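PDB 6CPU: phosphodiesterase from Candida albicans, which is a mainly helical member of the HD-clan phosphodiesterase family, with a zinc site formed by histidine and aspartate side chains. Local coordinates for residues Thr206-Leu211 / Lys316-Ile321; Glu246-Ile251 / Ile393-Leu398; Leu290-Ser295 / Glu304-Asp309. All blocks are in the same frame, centred on the assembly; numbering follows the deposited sequence.

Interaction 1: Thr206-Leu211 / Lys316-Ile321; sequences TRLSQL and KHTVLI. Unlike the reference sequence in segment 316-321: Lys316 (reference Thr).
Helix 205-216 shows how a helix can receive a passing loop through one small side chain: at Ser209 it meets His317, while Leu208 rests on Thr318. Both partners lie in the loop between helices 276-292 and 336-348. The backbones come close here, with Ser209 CA 4.7 Å from Thr318 CA. Ser209 CB lies against the carbonyl oxygen of His317 at 3.2 Å, and Ser209 CA reaches the same His317 O at 3.4 Å in a bent CA-H...O contact. With OG opposite the backbone N (chi1 179°), the hydroxyl is carried to the loop side, where it serves two partners. It gives its proton to a water molecule, 2.9 Å from Ser209 OG, and that water in turn donates to His317 O at 2.8 Å, while the backbone N of Asp315 donates to Ser209 OG. A water bridge and a direct bond thus fix the rotation of one hydroxyl. Beside this polar point the contact turns apolar: Leu208 CB sits 4.0 Å from Thr318 CG2, the methyl branch that lies opposite the threonine carbonyl carbon. The imidazole of His317 leads away from the helix and is flanked within its own loop, by Lys316 CG over one face and Ile321 CG1 over the other; Lys316 itself departs from the reference sequence, which has threonine. Thr318 O is tied to Tyr232 OH. Helix 227-242 therefore lies against both partners, since Tyr232 also touches Leu208 and Leu211, and Asp229 of the same helix makes a salt bridge to Arg207.

Interaction 2: Glu246-Ile251 / Ile393-Leu398; sequences EGFDNI and ICWPDL
Phe248 and Trp395 both send CG to the far side from their own backbone N (chi1 -159° and -151°), and these torsions throw two aromatic groups toward each other from residues whose CA atoms lie 12.6 Å apart. Ile251 joins them with a different choice: CG1 stands beside the backbone N (chi1 -65°), and the extended chain then delivers CD1 to the indole. The outer atoms do the touching. Phe248 CZ meets Trp395 NE1 at 3.9 Å, the nitrogen lying near the plane of the phenyl ring, at its edge, while the phenyl reaches the indole obliquely. Ile251 CD1 comes to 3.8 Å from Trp395 CZ2, again at a slant. The indole holds its position at a break between two helices: Trp395 is the first residue to leave helical geometry after helix 377-394 and is also the N-cap of helix 396-400, its carbonyl O accepting from Leu398 N at 3.0 Å. That short turn folds Leu398 back, so that its CB covers one face of the indole, 3.5 Å above the plane and toward the rim. On the loop side, Gly247 centres an inverse gamma turn just ahead of Phe248. Ile242 of helix 227-242 touches Phe248, Ile251 and Trp395 alike, and Phe259 of helix 253-264 meets the indole edge-to-face. From helix 336-348, Val344 packs on both Trp395 and Leu398.

Interaction 3: Leu290-Ser295 / Glu304-Asp309; sequences LIRLGS and EDPKLD
The carbonyl oxygen of Glu304 is gripped by two nitrogens of one guanidinium: Arg292 NH1 donates to Glu304 O at 2.9 Å and Arg292 NH2 to the same Glu304 O at 3.1 Å. Both come from the same face of the carbonyl plane, NH1 only moderately tilted from it and NH2 well above it. Because both N-H groups converge on one oxygen, neither bond is straight; the N-H...O angle is 142° at NH1 and 137° at NH2. A weak third bond, from Arg292 NH1 to Glu304 OE2 at 3.3 Å, belongs to a salt bridge in which the guanidinium and carboxylate planes stand 85° apart. The bend of the glutamate chain at chi2 brings this oxygen back to the arginine, although the side chain sets out away from it; the other oxygen, OE1, is paired with Lys298. The Pro306 ring packs against the guanidinium, its CB 3.6 Å from Arg292 NH2 and its CG over one face, toward the rim. Arg292 can reach so far because its chain is extended from CG to NE, starting from the last turn of helix 276-292, the helix that also carries the zinc ligand His278. That helix closes in a Schellman motif: Gly294, with positive phi, donates to Ile291 O, and Ser295 N donates to Leu290 O at 2.8 Å. The receiving loop has its own order, an Asx turn in which Lys307 N donates to Asp305 OD1 at 3.0 Å, within a type I beta turn from Asp305 to Leu308. Arg292 further makes a cation-pi contact with Tyr553 of helix 552-569, a distant part of the chain brought alongside this surface site.

How the interactions relate
From the N terminus the chain leaves 206-211 on helix 205-216, passes 246-251, and reaches 290-295 at the end of helix 276-292. Interaction 3 closes first, a short loop that returns at 304-309. The same connection runs on to 316-321, where interaction 1 closes, and only at 393-398 does interaction 2 do so. Interactions 1 and 2 cross, their segments alternating along the sequence, and the loop of interaction 3 falls within both spans. The long connection before helix 336-348 is thus tied to two helices, 276-292 and 205-216, while interaction 2 joins the loop before helix 253-264 to the junction of helices 377-394 and 396-400. Centres lie about 19 to 27 Å apart.

Interaction 1: Thr206-Leu211 / Lys316-Ile321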
loop_
_atom_site.group_PDB
_atom_site.type_symbol
_atom_site.label_atom_id
_atom_site.label_comp_id
_atom_site.label_asym_id
_atom_site.label_seq_id
_atom_site.Cartn_x
_atom_site.Cartn_y
_atom_site.Cartn_z
ATOM N N THR A 206 2.518 -18.892 17.695
ATOM C CA THR A 206 3.779 -18.196 17.953
ATOM C C THR A 206 4.000 -17.034 16.993
ATOM O O THR A 206 4.354 -15.938 17.438
ATOM C CB THR A 206 4.970 -19.145 17.915
ATOM O OG1 THR A 206 4.825 -20.086 18.984
ATOM C CG2 THR A 206 6.279 -18.378 18.106
ATOM N N ARG A 207 3.773 -17.254 15.702
ATOM C CA ARG A 207 3.955 -16.165 14.721
ATOM C C ARG A 207 2.998 -15.010 14.958
ATOM O O ARG A 207 3.417 -13.858 14.957
ATOM C CB ARG A 207 3.823 -16.657 13.268
ATOM C CG ARG A 207 4.341 -15.658 12.221
ATOM C CD ARG A 207 5.761 -15.208 12.531
ATOM N NE ARG A 207 6.306 -14.245 11.576
ATOM C CZ ARG A 207 7.319 -13.419 11.840
ATOM N NH1 ARG A 207 7.912 -13.426 13.035
ATOM N NH2 ARG A 207 7.751 -12.574 10.910
ATOM N N LEU A 208 1.710 -15.304 15.144
ATOM C CA LEU A 208 0.729 -14.241 15.368
ATOM C C LEU A 208 1.060 -13.421 16.618
ATOM O O LEU A 208 0.896 -12.189 16.628
ATOM C CB LEU A 208 -0.699 -14.807 15.446
ATOM C CG LEU A 208 -1.170 -15.593 14.218
ATOM C CD1 LEU A 208 -2.637 -15.966 14.376
ATOM C CD2 LEU A 208 -0.929 -14.855 12.907
ATOM N N SER A 209 1.541 -14.095 17.664
ATOM C CA SER A 209 1.986 -13.402 18.871
ATOM C C SER A 209 3.206 -12.522 18.582
ATOM O O SER A 209 3.254 -11.388 19.020
ATOM C CB SER A 209 2.287 -14.386 20.004
ATOM O OG SER A 209 2.730 -13.667 21.151
ATOM N N GLN A 210 4.164 -13.032 17.819
ATOM C CA GLN A 210 5.343 -12.243 17.458
ATOM C C GLN A 210 4.939 -10.966 16.723
ATOM O O GLN A 210 5.519 -9.904 16.939
ATOM C CB GLN A 210 6.308 -13.051 16.599
ATOM C CG GLN A 210 7.018 -14.153 17.361
ATOM C CD GLN A 210 7.859 -15.047 16.481
ATOM O OE1 GLN A 210 7.589 -15.223 15.291
ATOM N NE2 GLN A 210 8.891 -15.633 17.073
ATOM N N LEU A 211 3.934 -11.073 15.856
ATOM C CA LEU A 211 3.480 -9.912 15.093
ATOM C C LEU A 211 2.832 -8.862 15.991
ATOM O O LEU A 211 2.987 -7.664 15.744
ATOM C CB LEU A 211 2.561 -10.340 13.937
ATOM C CG LEU A 211 3.262 -11.214 12.883
ATOM C CD1 LEU A 211 2.303 -11.637 11.771
ATOM C CD2 LEU A 211 4.511 -10.565 12.284
ATOM N N LYS A 316 1.197 -15.852 24.906
ATOM C CA LYS A 316 0.034 -16.664 24.503
ATOM C C LYS A 316 -1.051 -15.904 23.724
ATOM O O LYS A 316 -1.991 -16.518 23.239
ATOM C CB LYS A 316 -0.600 -17.384 25.713
ATOM C CG LYS A 316 -1.261 -16.490 26.760
ATOM C CD LYS A 316 -2.245 -17.296 27.611
ATOM C CE LYS A 316 -2.509 -16.659 28.968
ATOM N NZ LYS A 316 -3.060 -15.281 28.861
ATOM N N HIS A 317 -0.920 -14.587 23.595
ATOM C CA HIS A 317 -1.964 -13.780 22.958
ATOM C C HIS A 317 -1.710 -13.663 21.453
ATOM O O HIS A 317 -0.564 -13.520 21.041
ATOM C CB HIS A 317 -2.005 -12.393 23.579
ATOM C CG HIS A 317 -2.198 -12.403 25.062
ATOM N ND1 HIS A 317 -3.391 -12.757 25.649
ATOM C CD2 HIS A 317 -1.353 -12.105 26.074
ATOM C CE1 HIS A 317 -3.274 -12.674 26.961
ATOM N NE2 HIS A 317 -2.046 -12.287 27.245
ATOM N N THR A 318 -2.771 -13.738 20.648
ATOM C CA THR A 318 -2.655 -13.577 19.186
ATOM C C THR A 318 -3.248 -12.262 18.671
ATOM O O THR A 318 -3.159 -11.980 17.474
ATOM C CB THR A 318 -3.325 -14.741 18.420
ATOM O OG1 THR A 318 -4.699 -14.857 18.817
ATOM C CG2 THR A 318 -2.592 -16.043 18.692
ATOM N N VAL A 319 -3.845 -11.468 19.559
ATOM C CA VAL A 319 -4.321 -10.131 19.215
ATOM C C VAL A 319 -3.871 -9.118 20.262
ATOM O O VAL A 319 -3.455 -9.496 21.357
ATOM C CB VAL A 319 -5.858 -10.069 19.064
ATOM C CG1 VAL A 319 -6.328 -11.019 17.972
ATOM C CG2 VAL A 319 -6.565 -10.373 20.381
ATOM N N LEU A 320 -3.968 -7.833 19.924
ATOM C CA LEU A 320 -3.548 -6.763 20.830
ATOM C C LEU A 320 -4.516 -6.709 22.013
ATOM O O LEU A 320 -5.737 -6.686 21.822
ATOM C CB LEU A 320 -3.517 -5.408 20.118
ATOM C CG LEU A 320 -2.678 -5.316 18.842
ATOM C CD1 LEU A 320 -2.576 -3.871 18.372
ATOM C CD2 LEU A 320 -1.289 -5.920 19.017
ATOM N N ILE A 321 -3.967 -6.729 23.225
ATOM C CA ILE A 321 -4.779 -6.733 24.440
ATOM C C ILE A 321 -4.703 -5.357 25.090
ATOM O O ILE A 321 -3.682 -5.000 25.656
ATOM C CB ILE A 321 -4.292 -7.794 25.454
ATOM C CG1 ILE A 321 -4.179 -9.180 24.810
ATOM C CG2 ILE A 321 -5.221 -7.840 26.663
ATOM C CD1 ILE A 321 -5.474 -9.739 24.255
HETATM O O HOH W 1 1.055 -11.397 21.888
#

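Interaction 2: Glu246-Ile251 / Ile393-Leu398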
loop_
_atom_site.group_PDB
_atom_site.type_symbol
_atom_site.label_atom_id
_atom_site.label_comp_id
_atom_site.label_asym_id
_atom_site.label_seq_id
_atom_site.Cartn_x
_atom_site.Cartn_y
_atom_site.Cartn_z
ATOM N N GLU A 246 -17.558 3.341 19.456
ATOM C CA GLU A 246 -18.768 3.013 20.215
ATOM C C GLU A 246 -19.875 2.367 19.377
ATOM O O GLU A 246 -20.129 1.167 19.499
ATOM C CB GLU A 246 -19.286 4.274 20.932
ATOM C CG GLU A 246 -20.449 4.039 21.886
ATOM C CD GLU A 246 -20.017 3.368 23.176
ATOM O OE1 GLU A 246 -19.479 4.071 24.061
ATOM O OE2 GLU A 246 -20.223 2.141 23.303
ATOM N N GLY A 247 -20.526 3.140 18.516
ATOM C CA GLY A 247 -21.706 2.645 17.800
ATOM C C GLY A 247 -21.372 1.953 16.493
ATOM O O GLY A 247 -22.045 2.172 15.487
ATOM N N PHE A 248 -20.354 1.096 16.520
ATOM C CA PHE A 248 -19.757 0.535 15.315
ATOM C C PHE A 248 -19.553 -0.961 15.502
ATOM O O PHE A 248 -18.719 -1.382 16.302
ATOM C CB PHE A 248 -18.412 1.220 15.058
ATOM C CG PHE A 248 -17.932 1.124 13.638
ATOM C CD1 PHE A 248 -18.073 2.201 12.770
ATOM C CD2 PHE A 248 -17.324 -0.033 13.174
ATOM C CE1 PHE A 248 -17.627 2.120 11.462
ATOM C CE2 PHE A 248 -16.874 -0.119 11.866
ATOM C CZ PHE A 248 -17.027 0.957 11.010
ATOM N N ASP A 249 -20.322 -1.763 14.774
ATOM C CA ASP A 249 -20.240 -3.219 14.894
ATOM C C ASP A 249 -18.818 -3.713 14.618
ATOM O O ASP A 249 -18.185 -3.276 13.662
ATOM C CB ASP A 249 -21.216 -3.894 13.925
ATOM C CG ASP A 249 -22.680 -3.666 14.306
ATOM O OD1 ASP A 249 -23.024 -3.842 15.490
ATOM O OD2 ASP A 249 -23.489 -3.321 13.412
ATOM N N ASN A 250 -18.316 -4.609 15.467
ATOM C CA ASN A 250 -17.026 -5.259 15.215
ATOM C C ASN A 250 -17.116 -6.147 13.976
ATOM O O ASN A 250 -18.161 -6.720 13.680
ATOM C CB ASN A 250 -16.565 -6.078 16.425
ATOM C CG ASN A 250 -16.068 -5.208 17.569
ATOM O OD1 ASN A 250 -15.546 -4.113 17.353
ATOM N ND2 ASN A 250 -16.215 -5.701 18.794
ATOM N N ILE A 251 -16.012 -6.241 13.249
ATOM C CA ILE A 251 -15.980 -6.937 11.978
ATOM C C ILE A 251 -15.145 -8.196 12.192
ATOM O O ILE A 251 -14.023 -8.096 12.674
ATOM C CB ILE A 251 -15.387 -6.016 10.894
ATOM C CG1 ILE A 251 -16.333 -4.827 10.673
ATOM C CG2 ILE A 251 -15.174 -6.765 9.591
ATOM C CD1 ILE A 251 -15.788 -3.745 9.767
ATOM N N ILE A 393 -16.458 -0.699 -2.565
ATOM C CA ILE A 393 -16.833 -2.112 -2.670
ATOM C C ILE A 393 -16.698 -2.851 -1.333
ATOM O O ILE A 393 -17.613 -3.562 -0.923
ATOM C CB ILE A 393 -15.985 -2.822 -3.761
ATOM C CG1 ILE A 393 -16.140 -2.115 -5.114
ATOM C CG2 ILE A 393 -16.315 -4.312 -3.852
ATOM C CD1 ILE A 393 -17.566 -1.864 -5.565
ATOM N N CYS A 394 -15.570 -2.684 -0.647
ATOM C CA CYS A 394 -15.269 -3.452 0.559
ATOM C C CYS A 394 -15.862 -2.914 1.862
ATOM O O CYS A 394 -16.116 -3.694 2.773
ATOM C CB CYS A 394 -13.765 -3.559 0.756
ATOM S SG CYS A 394 -12.980 -4.475 -0.569
ATOM N N TRP A 395 -16.064 -1.606 1.952
ATOM C CA TRP A 395 -16.436 -0.962 3.215
ATOM C C TRP A 395 -17.274 0.311 2.971
ATOM O O TRP A 395 -16.974 1.377 3.517
ATOM C CB TRP A 395 -15.157 -0.638 4.008
ATOM C CG TRP A 395 -15.296 -0.635 5.498
ATOM C CD1 TRP A 395 -16.461 -0.642 6.229
ATOM C CD2 TRP A 395 -14.232 -0.594 6.448
ATOM N NE1 TRP A 395 -16.174 -0.609 7.571
ATOM C CE2 TRP A 395 -14.814 -0.579 7.735
ATOM C CE3 TRP A 395 -12.837 -0.562 6.341
ATOM C CZ2 TRP A 395 -14.042 -0.527 8.907
ATOM C CZ3 TRP A 395 -12.075 -0.520 7.505
ATOM C CH2 TRP A 395 -12.678 -0.501 8.767
ATOM N N PRO A 396 -18.336 0.202 2.148
ATOM C CA PRO A 396 -19.110 1.394 1.783
ATOM C C PRO A 396 -19.718 2.140 2.974
ATOM O O PRO A 396 -19.820 3.372 2.943
ATOM C CB PRO A 396 -20.213 0.842 0.867
ATOM C CG PRO A 396 -20.274 -0.610 1.149
ATOM C CD PRO A 396 -18.881 -1.014 1.525
ATOM N N ASP A 397 -20.086 1.410 4.024
ATOM C CA ASP A 397 -20.663 2.053 5.199
ATOM C C ASP A 397 -19.644 2.870 6.010
ATOM O O ASP A 397 -20.041 3.765 6.752
ATOM C CB ASP A 397 -21.401 1.034 6.075
ATOM C CG ASP A 397 -22.665 0.478 5.405
ATOM O OD1 ASP A 397 -23.073 0.960 4.322
ATOM O OD2 ASP A 397 -23.268 -0.449 5.979
ATOM N N LEU A 398 -18.340 2.618 5.865
ATOM C CA LEU A 398 -17.356 3.517 6.471
ATOM C C LEU A 398 -17.351 4.883 5.767
ATOM O O LEU A 398 -17.195 5.913 6.422
ATOM C CB LEU A 398 -15.935 2.909 6.488
ATOM C CG LEU A 398 -14.792 3.811 6.999
ATOM C CD1 LEU A 398 -14.888 4.046 8.501
ATOM C CD2 LEU A 398 -13.419 3.250 6.659
#

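Interaction 3: Leu290-Ser295 / Glu304-Asp309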
loop_
_atom_site.group_PDB
_atom_site.type_symbol
_atom_site.label_atom_id
_atom_site.label_comp_id
_atom_site.label_asym_id
_atom_site.label_seq_id
_atom_site.Cartn_x
_atom_site.Cartn_y
_atom_site.Cartn_z
ATOM N N LEU A 290 -1.017 7.763 17.389
ATOM C CA LEU A 290 -2.341 7.797 17.986
ATOM C C LEU A 290 -2.390 7.212 19.407
ATOM O O LEU A 290 -3.150 7.699 20.249
ATOM C CB LEU A 290 -3.339 7.084 17.080
ATOM C CG LEU A 290 -3.633 7.829 15.767
ATOM C CD1 LEU A 290 -4.128 6.876 14.684
ATOM C CD2 LEU A 290 -4.640 8.947 16.006
ATOM N N ILE A 291 -1.595 6.182 19.674
ATOM C CA ILE A 291 -1.510 5.637 21.032
ATOM C C ILE A 291 -0.881 6.672 21.961
ATOM O O ILE A 291 -1.458 7.028 22.985
ATOM C CB ILE A 291 -0.726 4.317 21.087
ATOM C CG1 ILE A 291 -1.560 3.198 20.451
ATOM C CG2 ILE A 291 -0.381 3.950 22.531
ATOM C CD1 ILE A 291 -0.723 2.057 19.940
ATOM N N ARG A 292 0.286 7.175 21.575
ATOM C CA ARG A 292 1.009 8.137 22.397
ATOM C C ARG A 292 0.261 9.468 22.575
ATOM O O ARG A 292 0.543 10.213 23.513
ATOM C CB ARG A 292 2.415 8.348 21.841
ATOM C CG ARG A 292 3.276 7.098 21.938
ATOM C CD ARG A 292 4.735 7.409 21.681
ATOM N NE ARG A 292 5.554 6.209 21.502
ATOM C CZ ARG A 292 6.029 5.448 22.488
ATOM N NH1 ARG A 292 5.766 5.727 23.761
ATOM N NH2 ARG A 292 6.771 4.385 22.193
ATOM N N LEU A 293 -0.698 9.748 21.693
ATOM C CA LEU A 293 -1.602 10.899 21.824
ATOM C C LEU A 293 -2.844 10.591 22.655
ATOM O O LEU A 293 -3.672 11.473 22.880
ATOM C CB LEU A 293 -2.049 11.377 20.431
ATOM C CG LEU A 293 -0.987 12.127 19.631
ATOM C CD1 LEU A 293 -1.327 12.144 18.142
ATOM C CD2 LEU A 293 -0.833 13.546 20.167
ATOM N N GLY A 294 -2.999 9.342 23.081
ATOM C CA GLY A 294 -4.159 8.945 23.860
ATOM C C GLY A 294 -5.428 8.765 23.057
ATOM O O GLY A 294 -6.506 8.656 23.636
ATOM N N SER A 295 -5.315 8.727 21.724
ATOM C CA SER A 295 -6.471 8.465 20.867
ATOM C C SER A 295 -6.784 6.976 20.796
ATOM O O SER A 295 -7.897 6.591 20.447
ATOM C CB SER A 295 -6.251 9.012 19.456
ATOM O OG SER A 295 -6.581 10.385 19.397
ATOM N N GLU A 304 6.953 0.668 25.497
ATOM C CA GLU A 304 6.881 2.069 25.902
ATOM C C GLU A 304 8.042 2.927 25.383
ATOM O O GLU A 304 7.837 4.088 25.043
ATOM C CB GLU A 304 6.809 2.164 27.432
ATOM C CG GLU A 304 6.571 3.563 27.969
ATOM C CD GLU A 304 5.279 4.177 27.474
ATOM O OE1 GLU A 304 4.232 3.497 27.530
ATOM O OE2 GLU A 304 5.307 5.349 27.035
ATOM N N ASP A 305 9.240 2.356 25.325
ATOM C CA ASP A 305 10.443 3.105 24.966
ATOM C C ASP A 305 10.690 3.050 23.458
ATOM O O ASP A 305 11.121 2.023 22.937
ATOM C CB ASP A 305 11.651 2.541 25.716
ATOM C CG ASP A 305 12.911 3.390 25.551
ATOM O OD1 ASP A 305 13.025 4.170 24.578
ATOM O OD2 ASP A 305 13.810 3.261 26.406
ATOM N N PRO A 306 10.471 4.175 22.757
ATOM C CA PRO A 306 10.550 4.143 21.292
ATOM C C PRO A 306 11.965 4.004 20.736
ATOM O O PRO A 306 12.127 3.729 19.550
ATOM C CB PRO A 306 9.956 5.495 20.889
ATOM C CG PRO A 306 10.290 6.395 22.028
ATOM C CD PRO A 306 10.222 5.538 23.265
ATOM N N LYS A 307 12.985 4.177 21.576
ATOM C CA LYS A 307 14.370 4.189 21.097
ATOM C C LYS A 307 14.961 2.781 21.024
ATOM O O LYS A 307 16.023 2.581 20.434
ATOM C CB LYS A 307 15.229 5.128 21.965
ATOM C CG LYS A 307 14.555 6.482 22.176
ATOM C CD LYS A 307 15.414 7.532 22.864
ATOM C CE LYS A 307 14.528 8.694 23.309
ATOM N NZ LYS A 307 15.263 9.967 23.539
ATOM N N LEU A 308 14.262 1.802 21.601
ATOM C CA LEU A 308 14.744 0.424 21.623
ATOM C C LEU A 308 14.720 -0.192 20.236
ATOM O O LEU A 308 13.841 0.118 19.434
ATOM C CB LEU A 308 13.890 -0.437 22.563
ATOM C CG LEU A 308 13.913 -0.073 24.048
ATOM C CD1 LEU A 308 12.941 -0.940 24.831
ATOM C CD2 LEU A 308 15.319 -0.210 24.604
ATOM N N ASP A 309 15.677 -1.067 19.956
ATOM C CA ASP A 309 15.662 -1.838 18.718
ATOM C C ASP A 309 14.652 -2.981 18.860
ATOM O O ASP A 309 14.155 -3.230 19.959
ATOM C CB ASP A 309 17.055 -2.390 18.402
ATOM C CG ASP A 309 17.277 -2.617 16.909
ATOM O OD1 ASP A 309 16.317 -2.491 16.111
ATOM O OD2 ASP A 309 18.418 -2.931 16.530
#